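Local atomic coordinates of fusarinine C esterase sidJ (Aspergillus fumigatus, PDB entry 6GUP), a protein that hydrolyses the ester bonds of the fungal siderophore fusarinine C, yielding fusarinine and releasing iron, while leaving triacetylfusarinine C untouched. Residues T227-S230 against A231-L235; N343-L346 against G347-A351. All coordinates share one frame; numbering follows the deposited sequence.

Contact 1. Residues T227-S230 against A231-L235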
loop_
_atom_site.group_PDB
_atom_site.type_symbol
_atom_site.label_atom_id
_atom_site.label_comp_id
_atom_site.label_asym_id
_atom_site.label_seq_id
_atom_site.Cartn_x
_atom_site.Cartn_y
_atom_site.Cartn_z
ATOM N N THR A 227 4.139 9.296 9.550
ATOM C CA THR A 227 2.997 8.949 8.700
ATOM C C THR A 227 1.983 10.094 8.821
ATOM O O THR A 227 1.955 10.774 9.853
ATOM C CB THR A 227 2.391 7.566 9.083
ATOM O OG1 THR A 227 1.285 7.250 8.234
ATOM C CG2 THR A 227 1.925 7.512 10.524
ATOM N N PRO A 228 1.165 10.335 7.769
ATOM C CA PRO A 228 0.157 11.403 7.852
ATOM C C PRO A 228 -0.849 11.187 8.982
ATOM O O PRO A 228 -1.097 10.043 9.373
ATOM C CB PRO A 228 -0.544 11.332 6.487
ATOM C CG PRO A 228 -0.246 9.965 5.975
ATOM C CD PRO A 228 1.157 9.719 6.431
ATOM N N LEU A 229 -1.411 12.279 9.495
ATOM C CA LEU A 229 -2.313 12.220 10.643
ATOM C C LEU A 229 -3.567 13.058 10.436
ATOM O O LEU A 229 -3.485 14.246 10.116
ATOM C CB LEU A 229 -1.591 12.691 11.911
ATOM C CG LEU A 229 -0.487 11.787 12.471
ATOM C CD1 LEU A 229 0.222 12.483 13.621
ATOM C CD2 LEU A 229 -1.037 10.445 12.935
ATOM N N SER A 230 -4.723 12.423 10.627
ATOM C CA SER A 230 -5.990 13.134 10.745
ATOM C C SER A 230 -6.052 13.788 12.122
ATOM O O SER A 230 -5.309 13.413 13.036
ATOM C CB SER A 230 -7.180 12.187 10.553
ATOM O OG SER A 230 -7.330 11.304 11.654
ATOM N N ALA A 231 -6.940 14.767 12.256
ATOM C CA ALA A 231 -7.160 15.451 13.531
ATOM C C ALA A 231 -7.631 14.488 14.619
ATOM O O ALA A 231 -7.146 14.541 15.750
ATOM C CB ALA A 231 -8.168 16.575 13.359
ATOM N N ARG A 232 -8.571 13.612 14.264
ATOM C CA ARG A 232 -9.095 12.617 15.205
ATOM C C ARG A 232 -8.038 11.615 15.651
ATOM O O ARG A 232 -7.998 11.246 16.828
ATOM C CB ARG A 232 -10.291 11.868 14.615
ATOM C CG ARG A 232 -11.559 12.699 14.603
ATOM C CD ARG A 232 -12.764 11.872 14.197
ATOM N NE ARG A 232 -12.716 11.451 12.799
ATOM C CZ ARG A 232 -13.695 10.797 12.171
ATOM N NH1 ARG A 232 -14.825 10.478 12.801
ATOM N NH2 ARG A 232 -13.550 10.459 10.896
ATOM N N ARG A 233 -7.193 11.180 14.720
ATOM C CA ARG A 233 -6.118 10.255 15.060
ATOM C C ARG A 233 -5.057 10.905 15.934
ATOM O O ARG A 233 -4.584 10.292 16.888
ATOM C CB ARG A 233 -5.461 9.662 13.819
ATOM C CG ARG A 233 -4.667 8.434 14.189
ATOM C CD ARG A 233 -3.820 7.824 13.090
ATOM N NE ARG A 233 -2.682 7.123 13.692
ATOM C CZ ARG A 233 -2.767 6.074 14.519
ATOM N NH1 ARG A 233 -3.942 5.542 14.867
ATOM N NH2 ARG A 233 -1.653 5.539 15.011
ATOM N N PHE A 234 -4.682 12.135 15.600
ATOM C CA PHE A 234 -3.710 12.881 16.393
ATOM C C PHE A 234 -4.191 13.112 17.834
ATOM O O PHE A 234 -3.397 13.003 18.771
ATOM C CB PHE A 234 -3.375 14.213 15.714
ATOM C CG PHE A 234 -2.505 15.110 16.541
ATOM C CD1 PHE A 234 -1.122 15.101 16.393
ATOM C CD2 PHE A 234 -3.071 15.955 17.485
ATOM C CE1 PHE A 234 -0.322 15.927 17.169
ATOM C CE2 PHE A 234 -2.279 16.775 18.262
ATOM C CZ PHE A 234 -0.904 16.769 18.103
ATOM N N LEU A 235 -5.475 13.437 18.001
ATOM C CA LEU A 235 -6.060 13.650 19.340
ATOM C C LEU A 235 -5.970 12.427 20.239
ATOM O O LEU A 235 -5.763 12.558 21.447
ATOM C CB LEU A 235 -7.528 14.092 19.258
ATOM C CG LEU A 235 -7.811 15.571 19.002
ATOM C CD1 LEU A 235 -9.305 15.823 19.120
ATOM C CD2 LEU A 235 -7.043 16.480 19.952
#
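Ser230 meets the first turn of helix 231-238 with two oxygens at once. Its OG accepts the backbone N-H of Arg233, N to OG 3.1 Å with an angle of 156° at the hydrogen. Its carbonyl O takes the N-H of Phe234, N to O 2.9 Å. The first of these bonds depends on chi1 of 71°, which sets OG between the backbone N and the carbonyl carbon and brings it within reach of the Arg233 N-H; there it also lies 3.3 Å from Arg233 CB. Leu229, one residue earlier, divides its two methyls between neighbouring side chains of that turn. CD1 reaches the edge of the Phe234 ring, 4.0 Å from Phe234 CD1, close to the ring plane. CD2 packs against CD and NE of Arg233, whose chain is extended from CG to NE; it lies 3.8 Å from Arg233 NE and again near the plane of the flat group, here at the guanidinium edge. Arg233 NE, buried in this contact, has no polar partner in the model, whereas NH1 of the same guanidinium forms a salt bridge with Asp249. Further out, Ser230 is tied to Trp81, whose carbonyl O pairs with OG, and the Phe234 ring lies against Leu195, Thr196 and Ala199 of helix 185-205. Loop, helix start and neighbouring helix are thereby joined in one buried cluster. A serine accepting through its side chain from the N-H three residues on, just ahead of the first helical turn, is the classic N-cap, here opening helix 231-238 after the loop that follows helix 216-222.

Contact 2. Residues N343-L346 against G347-A351; sequences NKVL and GYLSA
Asn343 and Gly347 take their place in the run of alpha-helical i to i+4 bonds in the later part of helix 335-353, the last helix of this alpha/beta-hydrolase chain. The Asn343 carbonyl O accepts from Gly347 N at 3.0 Å, and Lys344 repeats the pattern one residue on, its O taking the N-H of Tyr348. Tyr348 CB rests 3.4 Å from Lys344 O, while the ring is carried away from the preceding turn by a chi1 of 176°, with CG anti to the backbone N. Its hydroxyl is held at the sheet by hydrogen bonds with Lys277 O and Ala160 N. Val345 adds a side-chain contact to its backbone bond with Leu349. The two side chains lie alongside each other and point the same way, and Val345 CG1 approaches Leu349 CD1 to 4.0 Å. Together they form an apolar strip along the buried face of the helix, Val345 touching Met120 and Leu349 touching Val118, both of strand 117-122. Leu349 CG also comes within 3.3 Å of Val345 O, so the leucine side chain crowds close to the carbonyl oxygen that its own N-H binds. Leu346 continues the apolar surface toward Leu58 and Ala61 of helix 55-61, but its carbonyl has a different task. Besides the ordinary N-H of Ser350, at 2.8 Å from Ser350 N to Leu346 O, it accepts the serine hydroxyl. Ser350 OG stands 2.7 Å from Leu346 O and 37° out of the carbonyl plane, on the face opposite to that approached by Ser350 N.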
loop_
_atom_site.group_PDB
_atom_site.type_symbol
_atom_site.label_atom_id
_atom_site.label_comp_id
_atom_site.label_asym_id
_atom_site.label_seq_id
_atom_site.Cartn_x
_atom_site.Cartn_y
_atom_site.Cartn_z
ATOM N N ASN A 343 18.028 -14.705 15.411
ATOM C CA ASN A 343 18.292 -15.974 16.104
ATOM C C ASN A 343 17.248 -16.302 17.176
ATOM O O ASN A 343 16.905 -17.471 17.357
ATOM C CB ASN A 343 19.707 -15.997 16.711
ATOM C CG ASN A 343 20.784 -16.301 15.680
ATOM O OD1 ASN A 343 20.651 -17.225 14.877
ATOM N ND2 ASN A 343 21.867 -15.531 15.712
ATOM N N LYS A 344 16.743 -15.283 17.878
ATOM C CA LYS A 344 15.663 -15.485 18.854
ATOM C C LYS A 344 14.359 -15.922 18.182
ATOM O O LYS A 344 13.622 -16.738 18.738
ATOM C CB LYS A 344 15.400 -14.223 19.689
ATOM C CG LYS A 344 16.536 -13.738 20.591
ATOM C CD LYS A 344 17.183 -14.828 21.442
ATOM C CE LYS A 344 18.469 -15.353 20.816
ATOM N NZ LYS A 344 19.120 -16.399 21.650
ATOM N N VAL A 345 14.076 -15.373 16.998
ATOM C CA VAL A 345 12.889 -15.762 16.225
ATOM C C VAL A 345 12.998 -17.217 15.762
ATOM O O VAL A 345 12.051 -17.985 15.919
ATOM C CB VAL A 345 12.641 -14.817 15.021
ATOM C CG1 VAL A 345 11.548 -15.359 14.101
ATOM C CG2 VAL A 345 12.262 -13.428 15.514
ATOM N N LEU A 346 14.146 -17.588 15.194
ATOM C CA LEU A 346 14.388 -18.980 14.765
ATOM C C LEU A 346 14.317 -19.982 15.923
ATOM O O LEU A 346 13.799 -21.087 15.752
ATOM C CB LEU A 346 15.728 -19.120 14.022
ATOM C CG LEU A 346 15.661 -18.947 12.500
ATOM C CD1 LEU A 346 15.271 -17.533 12.098
ATOM C CD2 LEU A 346 16.991 -19.329 11.869
ATOM N N GLY A 347 14.831 -19.588 17.089
ATOM C CA GLY A 347 14.742 -20.403 18.307
ATOM C C GLY A 347 13.317 -20.588 18.802
ATOM O O GLY A 347 12.943 -21.680 19.234
ATOM N N TYR A 348 12.530 -19.513 18.744
ATOM C CA TYR A 348 11.096 -19.559 19.049
ATOM C C TYR A 348 10.353 -20.500 18.093
ATOM O O TYR A 348 9.559 -21.337 18.528
ATOM C CB TYR A 348 10.497 -18.144 18.974
ATOM C CG TYR A 348 9.001 -18.075 19.182
ATOM C CD1 TYR A 348 8.116 -18.204 18.106
ATOM C CD2 TYR A 348 8.467 -17.874 20.450
ATOM C CE1 TYR A 348 6.745 -18.144 18.295
ATOM C CE2 TYR A 348 7.095 -17.809 20.651
ATOM C CZ TYR A 348 6.241 -17.945 19.569
ATOM O OH TYR A 348 4.887 -17.882 19.757
ATOM N N LEU A 349 10.614 -20.344 16.796
ATOM C CA LEU A 349 9.991 -21.180 15.761
ATOM C C LEU A 349 10.436 -22.650 15.817
ATOM O O LEU A 349 9.638 -23.545 15.528
ATOM C CB LEU A 349 10.262 -20.602 14.364
ATOM C CG LEU A 349 9.648 -19.234 14.024
ATOM C CD1 LEU A 349 10.150 -18.766 12.667
ATOM C CD2 LEU A 349 8.126 -19.261 14.041
ATOM N N SER A 350 11.695 -22.892 16.188
ATOM C CA SER A 350 12.222 -24.259 16.353
ATOM C C SER A 350 11.547 -25.011 17.502
ATOM O O SER A 350 11.193 -26.183 17.356
ATOM C CB SER A 350 13.735 -24.237 16.588
ATOM O OG SER A 350 14.420 -23.680 15.481
ATOM N N ALA A 351 11.385 -24.331 18.636
ATOM C CA ALA A 351 10.689 -24.887 19.807
ATOM C C ALA A 351 9.230 -25.236 19.514
ATOM O O ALA A 351 8.684 -26.180 20.091
ATOM C CB ALA A 351 10.763 -23.912 20.975
#

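How the contacts relate
Contacts 1 and 2 illustrate two ways in which a serine oxygen joins a helix's own hydrogen bonding: as acceptor at the helix start in 227-235, as donor within the helix in 343-351. They stand on opposite sides of the chain's centre, with centres 37 Å apart and nearest atoms about 24 Å apart, so neither touches the other. Contact 2 backs the central sheet on strand 117-122, which leads into the probable nucleophile elbow around Ser123, which, with His327 and Asp286, probably forms the catalytic triad. Contact 1 belongs instead to the helices packed around 185-205. No residue of the second chain in the homodimer touches either contact.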